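Local coordinates for protein aminoglycoside phosphotransferase (Mycobacterium smegmatis, PDB 6EF6) that phosphorylates (S)-1-amino-2-propanol as the kinase of a bacterial microcompartment for aminoacetone utilization, with a fold of the aminoglycoside phosphotransferase type, at residues 64-69 / 126-131; 185-190 / 315-320; 271-276 / 308-313. All coordinates share one frame; numbering follows the deposited sequence.

Interaction 1: residues 64-69 / 126-131. With BEZ (benzoic acid), chain B.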
loop_
_atom_site.group_PDB
_atom_site.type_symbol
_atom_site.label_atom_id
_atom_site.label_comp_id
_atom_site.label_asym_id
_atom_site.label_seq_id
_atom_site.Cartn_x
_atom_site.Cartn_y
_atom_site.Cartn_z
ATOM N N HIS A 64 0.892 -26.837 11.620
ATOM C CA HIS A 64 1.662 -25.654 11.264
ATOM C C HIS A 64 0.914 -24.805 10.239
ATOM O O HIS A 64 0.375 -25.331 9.262
ATOM C CB HIS A 64 3.008 -26.090 10.694
ATOM C CG HIS A 64 3.845 -24.964 10.185
ATOM N ND1 HIS A 64 4.470 -24.064 11.022
ATOM C CD2 HIS A 64 4.153 -24.583 8.923
ATOM C CE1 HIS A 64 5.130 -23.179 10.296
ATOM N NE2 HIS A 64 4.958 -23.474 9.020
ATOM N N GLN A 65 0.860 -23.496 10.479
ATOM C CA GLN A 65 0.378 -22.521 9.509
ATOM C C GLN A 65 1.467 -21.495 9.255
ATOM O O GLN A 65 2.195 -21.123 10.178
ATOM C CB GLN A 65 -0.848 -21.775 10.029
ATOM C CG GLN A 65 -2.110 -22.613 10.081
ATOM C CD GLN A 65 -3.309 -21.802 10.542
ATOM O OE1 GLN A 65 -3.223 -21.056 11.510
ATOM N NE2 GLN A 65 -4.423 -21.940 9.847
ATOM N N SER A 66 1.587 -21.058 8.002
ATOM C CA SER A 66 2.473 -19.955 7.641
ATOM C C SER A 66 1.991 -19.349 6.328
ATOM O O SER A 66 0.989 -19.781 5.764
ATOM C CB SER A 66 3.945 -20.397 7.614
ATOM O OG SER A 66 4.159 -21.479 6.716
ATOM N N ILE A 67 2.670 -18.293 5.886
ATOM C CA ILE A 67 2.242 -17.515 4.730
ATOM C C ILE A 67 3.364 -17.419 3.707
ATOM O O ILE A 67 4.490 -17.015 4.033
ATOM C CB ILE A 67 1.749 -16.118 5.145
ATOM C CG1 ILE A 67 0.462 -16.288 5.965
ATOM C CG2 ILE A 67 1.511 -15.279 3.916
ATOM C CD1 ILE A 67 0.039 -15.044 6.688
ATOM N N LEU A 68 3.061 -17.759 2.461
ATOM C CA LEU A 68 4.052 -17.692 1.394
ATOM C C LEU A 68 3.654 -16.611 0.387
ATOM O O LEU A 68 2.554 -16.664 -0.178
ATOM C CB LEU A 68 4.163 -19.060 0.712
ATOM C CG LEU A 68 5.333 -19.251 -0.221
ATOM C CD1 LEU A 68 6.635 -19.288 0.533
ATOM C CD2 LEU A 68 5.137 -20.578 -0.980
ATOM N N ARG A 69 4.525 -15.633 0.160
ATOM C CA ARG A 69 4.280 -14.551 -0.789
ATOM C C ARG A 69 5.103 -14.763 -2.064
ATOM O O ARG A 69 6.341 -14.738 -2.015
ATOM C CB ARG A 69 4.660 -13.214 -0.150
ATOM C CG ARG A 69 4.485 -12.007 -1.053
ATOM C CD ARG A 69 4.817 -10.727 -0.284
ATOM N NE ARG A 69 6.245 -10.553 -0.131
ATOM C CZ ARG A 69 6.798 -9.506 0.487
ATOM N NH1 ARG A 69 6.035 -8.587 1.093
ATOM N NH2 ARG A 69 8.104 -9.384 0.469
ATOM N N VAL A 126 10.321 -15.162 -3.820
ATOM C CA VAL A 126 9.364 -15.650 -2.840
ATOM C C VAL A 126 9.866 -15.275 -1.450
ATOM O O VAL A 126 11.065 -15.352 -1.179
ATOM C CB VAL A 126 9.213 -17.182 -3.003
ATOM C CG1 VAL A 126 8.229 -17.703 -2.029
ATOM C CG2 VAL A 126 8.780 -17.513 -4.445
ATOM N N VAL A 127 8.959 -14.855 -0.573
ATOM C CA VAL A 127 9.270 -14.659 0.844
ATOM C C VAL A 127 8.245 -15.426 1.678
ATOM O O VAL A 127 7.051 -15.428 1.364
ATOM C CB VAL A 127 9.329 -13.160 1.248
ATOM C CG1 VAL A 127 9.720 -13.047 2.699
ATOM C CG2 VAL A 127 10.275 -12.405 0.370
ATOM N N HIS A 128 8.716 -16.110 2.718
ATOM C CA HIS A 128 7.896 -16.906 3.626
ATOM C C HIS A 128 7.780 -16.162 4.948
ATOM O O HIS A 128 8.786 -15.669 5.467
ATOM C CB HIS A 128 8.562 -18.264 3.822
ATOM C CG HIS A 128 7.695 -19.320 4.435
ATOM N ND1 HIS A 128 8.163 -20.601 4.637
ATOM C CD2 HIS A 128 6.406 -19.326 4.846
ATOM C CE1 HIS A 128 7.212 -21.345 5.165
ATOM N NE2 HIS A 128 6.129 -20.604 5.291
ATOM N N PHE A 129 6.565 -16.036 5.473
ATOM C CA PHE A 129 6.316 -15.348 6.734
ATOM C C PHE A 129 5.620 -16.269 7.732
ATOM O O PHE A 129 4.894 -17.194 7.341
ATOM C CB PHE A 129 5.396 -14.128 6.504
ATOM C CG PHE A 129 5.986 -13.063 5.601
ATOM C CD1 PHE A 129 6.920 -12.155 6.089
ATOM C CD2 PHE A 129 5.575 -12.953 4.270
ATOM C CE1 PHE A 129 7.440 -11.153 5.259
ATOM C CE2 PHE A 129 6.095 -11.980 3.428
ATOM C CZ PHE A 129 7.013 -11.051 3.930
ATOM N N GLU A 130 5.776 -15.964 9.028
ATOM C CA GLU A 130 5.027 -16.679 10.048
ATOM C C GLU A 130 3.549 -16.337 9.923
ATOM O O GLU A 130 3.167 -15.304 9.351
ATOM C CB GLU A 130 5.535 -16.339 11.451
ATOM C CG GLU A 130 6.991 -16.738 11.677
ATOM C CD GLU A 130 7.454 -16.603 13.118
ATOM O OE1 GLU A 130 6.698 -16.070 13.957
ATOM O OE2 GLU A 130 8.595 -17.026 13.405
ATOM N N MET A 131 2.714 -17.215 10.471
ATOM C CA MET A 131 1.274 -16.989 10.447
ATOM C C MET A 131 0.951 -15.655 11.131
ATOM O O MET A 131 1.638 -15.212 12.059
ATOM C CB MET A 131 0.540 -18.155 11.125
ATOM C CG MET A 131 -0.954 -18.084 11.051
ATOM S SD MET A 131 -1.539 -17.872 9.376
ATOM C CE MET A 131 -3.303 -17.861 9.593
HETATM C C BEZ B . 2.532 -9.682 2.310
HETATM O O1 BEZ B . 3.526 -8.972 2.466
HETATM O O2 BEZ B . 1.989 -9.750 1.170
HETATM C C1 BEZ B . 2.005 -10.432 3.486
HETATM C C2 BEZ B . 0.704 -10.900 3.491
HETATM C C3 BEZ B . 0.233 -11.599 4.596
HETATM C C4 BEZ B . 1.061 -11.810 5.690
HETATM C C5 BEZ B . 2.370 -11.339 5.678
HETATM C C6 BEZ B . 2.830 -10.643 4.580
HETATM O O HOH W 1 3.895 -19.540 11.649
#
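Phe129 sets the rim of its ring, at CZ, over the guanidinium of Arg69, 3.8 Å from Arg69 CZ, the planes nearly perpendicular. Strands 64-70 and 124-130 run antiparallel, side by side, in the five-stranded sheet of the N-terminal lobe of this kinase-like fold. One face of the Phe129 ring carries the benzoic acid, with BEZ C6 3.5 Å above its plane, and Val127 CG1 covers the opposite face. Ile67 pairs with Phe129 and Arg69 with Val127 as hydrogen-bonded pairs; Phe129 N to Ile67 O, at 2.7 Å, is nearly straight (175°). All four side chains leave the same face. Ile67 CD1 reaches BEZ C4, and the Arg69 chain, bent at chi3 (76°), turns its guanidinium to the ligand. There NH1 donates to BEZ O1 through a bent bond of 2.9 Å (137°), while a salt bridge from NH2 to Glu84 of helix 78-94 fixes the far end. This pocket is consistent with the nucleotide cleft of related kinases. On the other face Leu68 CD1 presses tightly on Val126 CG1, under helix 28-35. A water joins Gln65 O to Met131 N. Ser66 OG sits between His64 NE2 and His128 NE2, hydrogen-bonded to both, and lies in the His128 ring plane, 2.6 Å from His128 NE2.

Interaction 2: residues 185-190 / 315-320. With JFN ((2R)-1-methoxypropan-2-amine), chain C.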
loop_
_atom_site.group_PDB
_atom_site.type_symbol
_atom_site.label_atom_id
_atom_site.label_comp_id
_atom_site.label_asym_id
_atom_site.label_seq_id
_atom_site.Cartn_x
_atom_site.Cartn_y
_atom_site.Cartn_z
ATOM N N PRO A 185 5.674 7.118 -14.908
ATOM C CA PRO A 185 4.569 6.709 -14.008
ATOM C C PRO A 185 4.554 5.200 -13.800
ATOM O O PRO A 185 4.404 4.433 -14.748
ATOM C CB PRO A 185 3.313 7.176 -14.763
ATOM C CG PRO A 185 3.749 7.170 -16.213
ATOM C CD PRO A 185 5.180 7.530 -16.238
ATOM N N ARG A 186 4.648 4.770 -12.542
ATOM C CA ARG A 186 4.861 3.344 -12.278
ATOM C C ARG A 186 3.643 2.513 -12.638
ATOM O O ARG A 186 3.816 1.350 -13.058
ATOM C CB ARG A 186 5.159 3.189 -10.788
ATOM C CG ARG A 186 5.505 1.742 -10.401
ATOM C CD ARG A 186 6.234 1.685 -9.045
ATOM N NE ARG A 186 7.501 2.432 -9.043
ATOM C CZ ARG A 186 7.744 3.529 -8.338
ATOM N NH1 ARG A 186 6.866 4.048 -7.505
ATOM N NH2 ARG A 186 8.906 4.107 -8.500
ATOM N N TRP A 187 2.439 3.072 -12.498
ATOM C CA TRP A 187 1.212 2.351 -12.813
ATOM C C TRP A 187 0.577 2.855 -14.103
ATOM O O TRP A 187 -0.601 2.579 -14.369
ATOM C CB TRP A 187 0.254 2.409 -11.634
ATOM C CG TRP A 187 0.744 1.703 -10.377
ATOM C CD1 TRP A 187 1.744 0.766 -10.272
ATOM C CD2 TRP A 187 0.209 1.875 -9.072
ATOM N NE1 TRP A 187 1.865 0.365 -8.948
ATOM C CE2 TRP A 187 0.918 1.001 -8.208
ATOM C CE3 TRP A 187 -0.821 2.650 -8.545
ATOM C CZ2 TRP A 187 0.659 0.934 -6.864
ATOM C CZ3 TRP A 187 -1.090 2.571 -7.208
ATOM C CH2 TRP A 187 -0.332 1.715 -6.375
ATOM N N GLY A 188 1.361 3.519 -14.930
ATOM C CA GLY A 188 0.866 4.032 -16.200
ATOM C C GLY A 188 0.167 5.376 -16.039
ATOM O O GLY A 188 0.164 5.997 -14.995
ATOM N N ARG A 189 -0.451 5.812 -17.135
ATOM C CA ARG A 189 -1.091 7.129 -17.197
ATOM C C ARG A 189 -2.571 7.018 -16.872
ATOM O O ARG A 189 -3.284 6.248 -17.534
ATOM C CB ARG A 189 -0.950 7.701 -18.614
ATOM C CG ARG A 189 0.497 8.089 -18.997
ATOM C CD ARG A 189 0.698 8.586 -20.441
ATOM N NE ARG A 189 -0.210 9.639 -20.922
ATOM C CZ ARG A 189 -0.080 10.942 -20.689
ATOM N NH1 ARG A 189 0.928 11.416 -19.948
ATOM N NH2 ARG A 189 -0.975 11.768 -21.212
ATOM N N TRP A 190 -3.047 7.824 -15.926
ATOM C CA TRP A 190 -4.498 7.859 -15.676
ATOM C C TRP A 190 -5.245 8.340 -16.901
ATOM O O TRP A 190 -6.401 7.939 -17.152
ATOM C CB TRP A 190 -4.816 8.732 -14.451
ATOM C CG TRP A 190 -4.404 10.174 -14.587
ATOM C CD1 TRP A 190 -3.254 10.747 -14.106
ATOM C CD2 TRP A 190 -5.094 11.232 -15.262
ATOM N NE1 TRP A 190 -3.205 12.074 -14.456
ATOM C CE2 TRP A 190 -4.336 12.404 -15.154
ATOM C CE3 TRP A 190 -6.305 11.269 -15.971
ATOM C CZ2 TRP A 190 -4.704 13.593 -15.737
ATOM C CZ3 TRP A 190 -6.699 12.422 -16.539
ATOM C CH2 TRP A 190 -5.908 13.585 -16.431
ATOM N N LEU A 315 -6.763 5.275 -10.538
ATOM C CA LEU A 315 -7.379 5.323 -11.861
ATOM C C LEU A 315 -6.406 4.834 -12.944
ATOM O O LEU A 315 -6.785 4.049 -13.800
ATOM C CB LEU A 315 -7.808 6.770 -12.117
ATOM C CG LEU A 315 -8.495 7.070 -13.451
ATOM C CD1 LEU A 315 -9.734 6.211 -13.709
ATOM C CD2 LEU A 315 -8.888 8.553 -13.503
ATOM N N ALA A 316 -5.127 5.222 -12.815
ATOM C CA ALA A 316 -4.104 4.677 -13.705
ATOM C C ALA A 316 -3.998 3.170 -13.549
ATOM O O ALA A 316 -3.951 2.443 -14.544
ATOM C CB ALA A 316 -2.785 5.343 -13.377
ATOM N N TRP A 317 -3.916 2.695 -12.295
ATOM C CA TRP A 317 -3.829 1.254 -12.069
ATOM C C TRP A 317 -5.022 0.532 -12.691
ATOM O O TRP A 317 -4.868 -0.504 -13.364
ATOM C CB TRP A 317 -3.733 1.019 -10.562
ATOM C CG TRP A 317 -3.568 -0.378 -10.199
ATOM C CD1 TRP A 317 -2.386 -1.073 -10.102
ATOM C CD2 TRP A 317 -4.609 -1.294 -9.899
ATOM N NE1 TRP A 317 -2.642 -2.379 -9.752
ATOM C CE2 TRP A 317 -4.002 -2.543 -9.630
ATOM C CE3 TRP A 317 -6.000 -1.188 -9.826
ATOM C CZ2 TRP A 317 -4.745 -3.675 -9.294
ATOM C CZ3 TRP A 317 -6.733 -2.310 -9.495
ATOM C CH2 TRP A 317 -6.105 -3.535 -9.227
ATOM N N MET A 318 -6.232 1.042 -12.448
ATOM C CA MET A 318 -7.427 0.469 -13.048
ATOM C C MET A 318 -7.322 0.416 -14.558
ATOM O O MET A 318 -7.634 -0.616 -15.162
ATOM C CB MET A 318 -8.649 1.292 -12.665
ATOM C CG MET A 318 -9.213 0.915 -11.379
ATOM S SD MET A 318 -10.942 1.467 -11.295
ATOM C CE MET A 318 -11.193 1.095 -9.558
ATOM N N GLY A 319 -6.915 1.516 -15.205
ATOM C CA GLY A 319 -6.758 1.521 -16.667
ATOM C C GLY A 319 -5.756 0.501 -17.152
ATOM O O GLY A 319 -5.955 -0.138 -18.194
ATOM N N SER A 320 -4.647 0.348 -16.426
ATOM C CA SER A 320 -3.630 -0.633 -16.795
ATOM C C SER A 320 -4.151 -2.058 -16.728
ATOM O O SER A 320 -3.586 -2.939 -17.382
ATOM C CB SER A 320 -2.424 -0.520 -15.863
ATOM O OG SER A 320 -1.694 0.672 -16.116
HETATM C C07 JFN C . -5.671 -3.791 -5.791
HETATM C C08 JFN C . -2.841 -1.435 -6.202
HETATM C C09 JFN C . -4.062 -2.144 -5.630
HETATM C C15 JFN C . -2.282 -0.488 -5.154
HETATM N N04 JFN C . -1.788 -2.385 -6.478
HETATM O O02 JFN C . -4.790 -2.949 -6.496
HETATM O O HOH W 2 -4.173 3.617 -17.251
#
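The 185-190 backbone makes a type I beta turn from Pro185 to Gly188 and then runs against the last turns of helix 303-320, coming so near that the CA atoms of Trp190 and Ala316 are 3.8 Å apart. Ala316 meets it with its methyl: CB lies 3.4 Å from Gly188 O and also touches Trp190 N. Gly188 has a positive phi (83°), and its CA passes 4.2 Å from Ser320 OG. That hydroxyl donates to Trp187 O over 2.8 Å, approaching from above the carbonyl plane rather than within it. A water bridges the same two backbones, donating to both Arg189 O and Ala316 O, so the carbonyl of Ala316 serves the water as well as the helix.

The two tryptophans form a T-shaped pair in the helical C-terminal lobe of this phosphotransferase fold, where they line the pocket of the bound 1-methoxypropan-2-amine. The edge of Trp317 at CD1 faces the six-membered ring of Trp187, with centroids 5.2 Å apart and planes at 67°. CG of Trp317 is anti to its backbone N (chi1 -177°), which brings the CD1 edge of the indole over a face of Trp187 while CB rests on Trp187 CE3. C08 of the ligand lies over one face of Trp317, 3.7 Å above the plane, and its methyl C15 comes close to Trp187 CH2. Trp187 NE1 hydrogen-bonds to Tyr75 OH and Trp175 packs edge-to-face, which together would limit rotation of the indole; Arg310 completes the pocket with Glu53. Farther along the loop, Trp190 CB packs on Leu315 CG at 4.2 Å, and its indole turns away toward helix 198-218, where NE1 bonds to Gln208.

Interaction 3: residues 271-276 / 308-313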
loop_
_atom_site.group_PDB
_atom_site.type_symbol
_atom_site.label_atom_id
_atom_site.label_comp_id
_atom_site.label_asym_id
_atom_site.label_seq_id
_atom_site.Cartn_x
_atom_site.Cartn_y
_atom_site.Cartn_z
ATOM N N PHE A 271 -9.824 3.542 -3.132
ATOM C CA PHE A 271 -11.040 3.078 -3.832
ATOM C C PHE A 271 -12.360 3.626 -3.269
ATOM O O PHE A 271 -13.414 3.433 -3.898
ATOM C CB PHE A 271 -11.131 1.553 -3.950
ATOM C CG PHE A 271 -10.006 0.960 -4.728
ATOM C CD1 PHE A 271 -9.865 1.188 -6.084
ATOM C CD2 PHE A 271 -9.018 0.211 -4.078
ATOM C CE1 PHE A 271 -8.814 0.647 -6.824
ATOM C CE2 PHE A 271 -7.963 -0.323 -4.821
ATOM C CZ PHE A 271 -7.855 -0.094 -6.147
ATOM N N ILE A 272 -12.310 4.310 -2.143
ATOM C CA ILE A 272 -13.466 4.810 -1.415
ATOM C C ILE A 272 -13.374 6.325 -1.212
ATOM O O ILE A 272 -14.070 6.878 -0.360
ATOM C CB ILE A 272 -13.742 4.026 -0.100
ATOM C CG1 ILE A 272 -12.551 4.071 0.861
ATOM C CG2 ILE A 272 -14.126 2.605 -0.392
ATOM C CD1 ILE A 272 -12.838 3.395 2.235
ATOM N N GLU A 273 -12.524 6.984 -2.010
ATOM C CA GLU A 273 -12.243 8.411 -1.865
ATOM C C GLU A 273 -13.475 9.266 -2.069
ATOM O O GLU A 273 -13.529 10.399 -1.588
ATOM C CB GLU A 273 -11.124 8.848 -2.834
ATOM C CG GLU A 273 -9.845 8.022 -2.746
ATOM C CD GLU A 273 -9.759 6.765 -3.615
ATOM O OE1 GLU A 273 -10.796 6.377 -4.218
ATOM O OE2 GLU A 273 -8.685 6.181 -3.645
ATOM N N HIS A 274 -14.435 8.797 -2.867
ATOM C CA HIS A 274 -15.655 9.511 -3.234
ATOM C C HIS A 274 -16.788 9.319 -2.233
ATOM O O HIS A 274 -17.885 9.860 -2.411
ATOM C CB HIS A 274 -16.078 9.003 -4.631
ATOM C CG HIS A 274 -16.346 7.519 -4.626
ATOM N ND1 HIS A 274 -15.351 6.555 -4.529
ATOM C CD2 HIS A 274 -17.523 6.845 -4.566
ATOM C CE1 HIS A 274 -15.907 5.358 -4.484
ATOM N NE2 HIS A 274 -17.224 5.507 -4.487
ATOM N N ASP A 275 -16.563 8.579 -1.170
ATOM C CA ASP A 275 -17.639 8.347 -0.238
ATOM C C ASP A 275 -17.966 9.636 0.530
ATOM O O ASP A 275 -17.042 10.332 0.985
ATOM C CB ASP A 275 -17.210 7.237 0.745
ATOM C CG ASP A 275 -18.343 6.728 1.566
ATOM O OD1 ASP A 275 -18.860 7.443 2.483
ATOM O OD2 ASP A 275 -18.783 5.556 1.345
ATOM N N PRO A 276 -19.249 9.930 0.777
ATOM C CA PRO A 276 -19.600 11.165 1.511
ATOM C C PRO A 276 -19.121 11.198 2.956
ATOM O O PRO A 276 -19.135 12.270 3.563
ATOM C CB PRO A 276 -21.127 11.215 1.432
ATOM C CG PRO A 276 -21.492 10.239 0.409
ATOM C CD PRO A 276 -20.425 9.226 0.271
ATOM N N PHE A 308 -6.430 12.956 -3.461
ATOM C CA PHE A 308 -6.540 13.131 -4.910
ATOM C C PHE A 308 -5.370 12.496 -5.668
ATOM O O PHE A 308 -5.568 11.866 -6.702
ATOM C CB PHE A 308 -6.753 14.592 -5.260
ATOM C CG PHE A 308 -7.140 14.765 -6.702
ATOM C CD1 PHE A 308 -8.361 14.285 -7.167
ATOM C CD2 PHE A 308 -6.298 15.345 -7.639
ATOM C CE1 PHE A 308 -8.687 14.390 -8.500
ATOM C CE2 PHE A 308 -6.676 15.461 -8.977
ATOM C CZ PHE A 308 -7.861 14.982 -9.385
ATOM N N LEU A 309 -4.167 12.571 -5.107
ATOM C CA LEU A 309 -3.016 11.867 -5.688
ATOM C C LEU A 309 -3.285 10.370 -5.742
ATOM O O LEU A 309 -3.070 9.708 -6.770
ATOM C CB LEU A 309 -1.758 12.163 -4.844
ATOM C CG LEU A 309 -0.488 11.440 -5.276
ATOM C CD1 LEU A 309 -0.117 11.642 -6.712
ATOM C CD2 LEU A 309 0.700 11.792 -4.379
ATOM N N ARG A 310 -3.759 9.796 -4.622
ATOM C CA ARG A 310 -4.081 8.353 -4.623
ATOM C C ARG A 310 -5.163 8.026 -5.656
ATOM O O ARG A 310 -5.083 6.995 -6.328
ATOM C CB ARG A 310 -4.530 7.921 -3.211
ATOM C CG ARG A 310 -4.845 6.466 -3.085
ATOM C CD ARG A 310 -3.621 5.594 -3.370
ATOM N NE ARG A 310 -3.795 4.221 -2.889
ATOM C CZ ARG A 310 -2.906 3.255 -2.890
ATOM N NH1 ARG A 310 -1.715 3.482 -3.469
ATOM N NH2 ARG A 310 -3.176 2.044 -2.391
ATOM N N ARG A 311 -6.191 8.874 -5.740
ATOM C CA ARG A 311 -7.263 8.655 -6.700
ATOM C C ARG A 311 -6.741 8.550 -8.121
ATOM O O ARG A 311 -7.117 7.648 -8.862
ATOM C CB ARG A 311 -8.252 9.788 -6.615
ATOM C CG ARG A 311 -9.541 9.570 -7.420
ATOM C CD ARG A 311 -10.469 8.546 -6.748
ATOM N NE ARG A 311 -11.682 8.319 -7.531
ATOM C CZ ARG A 311 -12.795 7.748 -7.090
ATOM N NH1 ARG A 311 -12.863 7.381 -5.813
ATOM N NH2 ARG A 311 -13.826 7.604 -7.870
ATOM N N LEU A 312 -5.861 9.478 -8.543
ATOM C CA LEU A 312 -5.326 9.434 -9.904
ATOM C C LEU A 312 -4.480 8.201 -10.100
ATOM O O LEU A 312 -4.507 7.593 -11.156
ATOM C CB LEU A 312 -4.538 10.705 -10.230
ATOM C CG LEU A 312 -5.342 11.991 -10.321
ATOM C CD1 LEU A 312 -4.366 13.174 -10.615
ATOM C CD2 LEU A 312 -6.357 11.864 -11.416
ATOM N N LEU A 313 -3.651 7.869 -9.099
ATOM C CA LEU A 313 -2.862 6.664 -9.187
ATOM C C LEU A 313 -3.703 5.416 -9.378
ATOM O O LEU A 313 -3.336 4.522 -10.137
ATOM C CB LEU A 313 -1.936 6.522 -7.995
ATOM C CG LEU A 313 -0.668 7.330 -8.045
ATOM C CD1 LEU A 313 -0.081 7.476 -6.649
ATOM C CD2 LEU A 313 0.372 6.741 -9.028
#
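One nitrogen, NH1 of Arg311, reaches two consecutive side chains of the 271-276 loop. It forms a salt bridge with Glu273 OE1 at 2.8 Å and a hydrogen bond to His274 ND1 at 2.9 Å. The two bonds differ in shape: the one to the imidazole is fairly straight (165°) and lies close to the guanidinium plane, whereas the carboxylate is met on its anti side by a bent N-H (135°). Together they fasten a type I beta turn, Ile272 to Asp275, to the side of helix 303-320 in the helical C-terminal lobe of this kinase-like fold.

The Arg311 chain bends at chi2 (74°), which swings its end off the helix and past the Glu273 carboxylate, CD passing 3.3 Å from OE1. Helix 325-347 grips the rest of the guanidinium: Ser338 OG takes NE, the Tyr334 carbonyl takes NH2, and the Tyr334 ring makes a cation-pi contact. Because Tyr334 OH also bonds to Glu273 OE1, that oxygen is shared between two partners, and the nearby cation would be expected to favour the charged carboxylate. The Arg310 guanidinium ends at the ligand pocket, where it touches the bound 1-methoxypropan-2-amine at its methyl and forms a salt bridge with Asp231, a ligand of one sodium ion. Arg310 CG lies 3.9 Å from Glu273 OE2, the oxygen that accepts a weak hydrogen bond from Phe271 N.

In the fold
From the N terminus, interaction 1 closes first, joining strands 64-70 and 124-130 across a connection that includes helix 78-94, all within the N-terminal lobe. The chain then enters the helical lobe, where 185-190 opens the long loop that interaction 2 shuts at 315-320. Interaction 3 is nested inside it, with 271-276 returning to 308-313 on the same helix 303-320. Interactions 2 and 3 touch: Trp187 packs on Arg310 and Leu313, and Met318 on Phe271, so two loops meet on one helix. Interaction 1 stands apart, its centre about 30 Å from that of interaction 2 and about 32 Å from that of interaction 3.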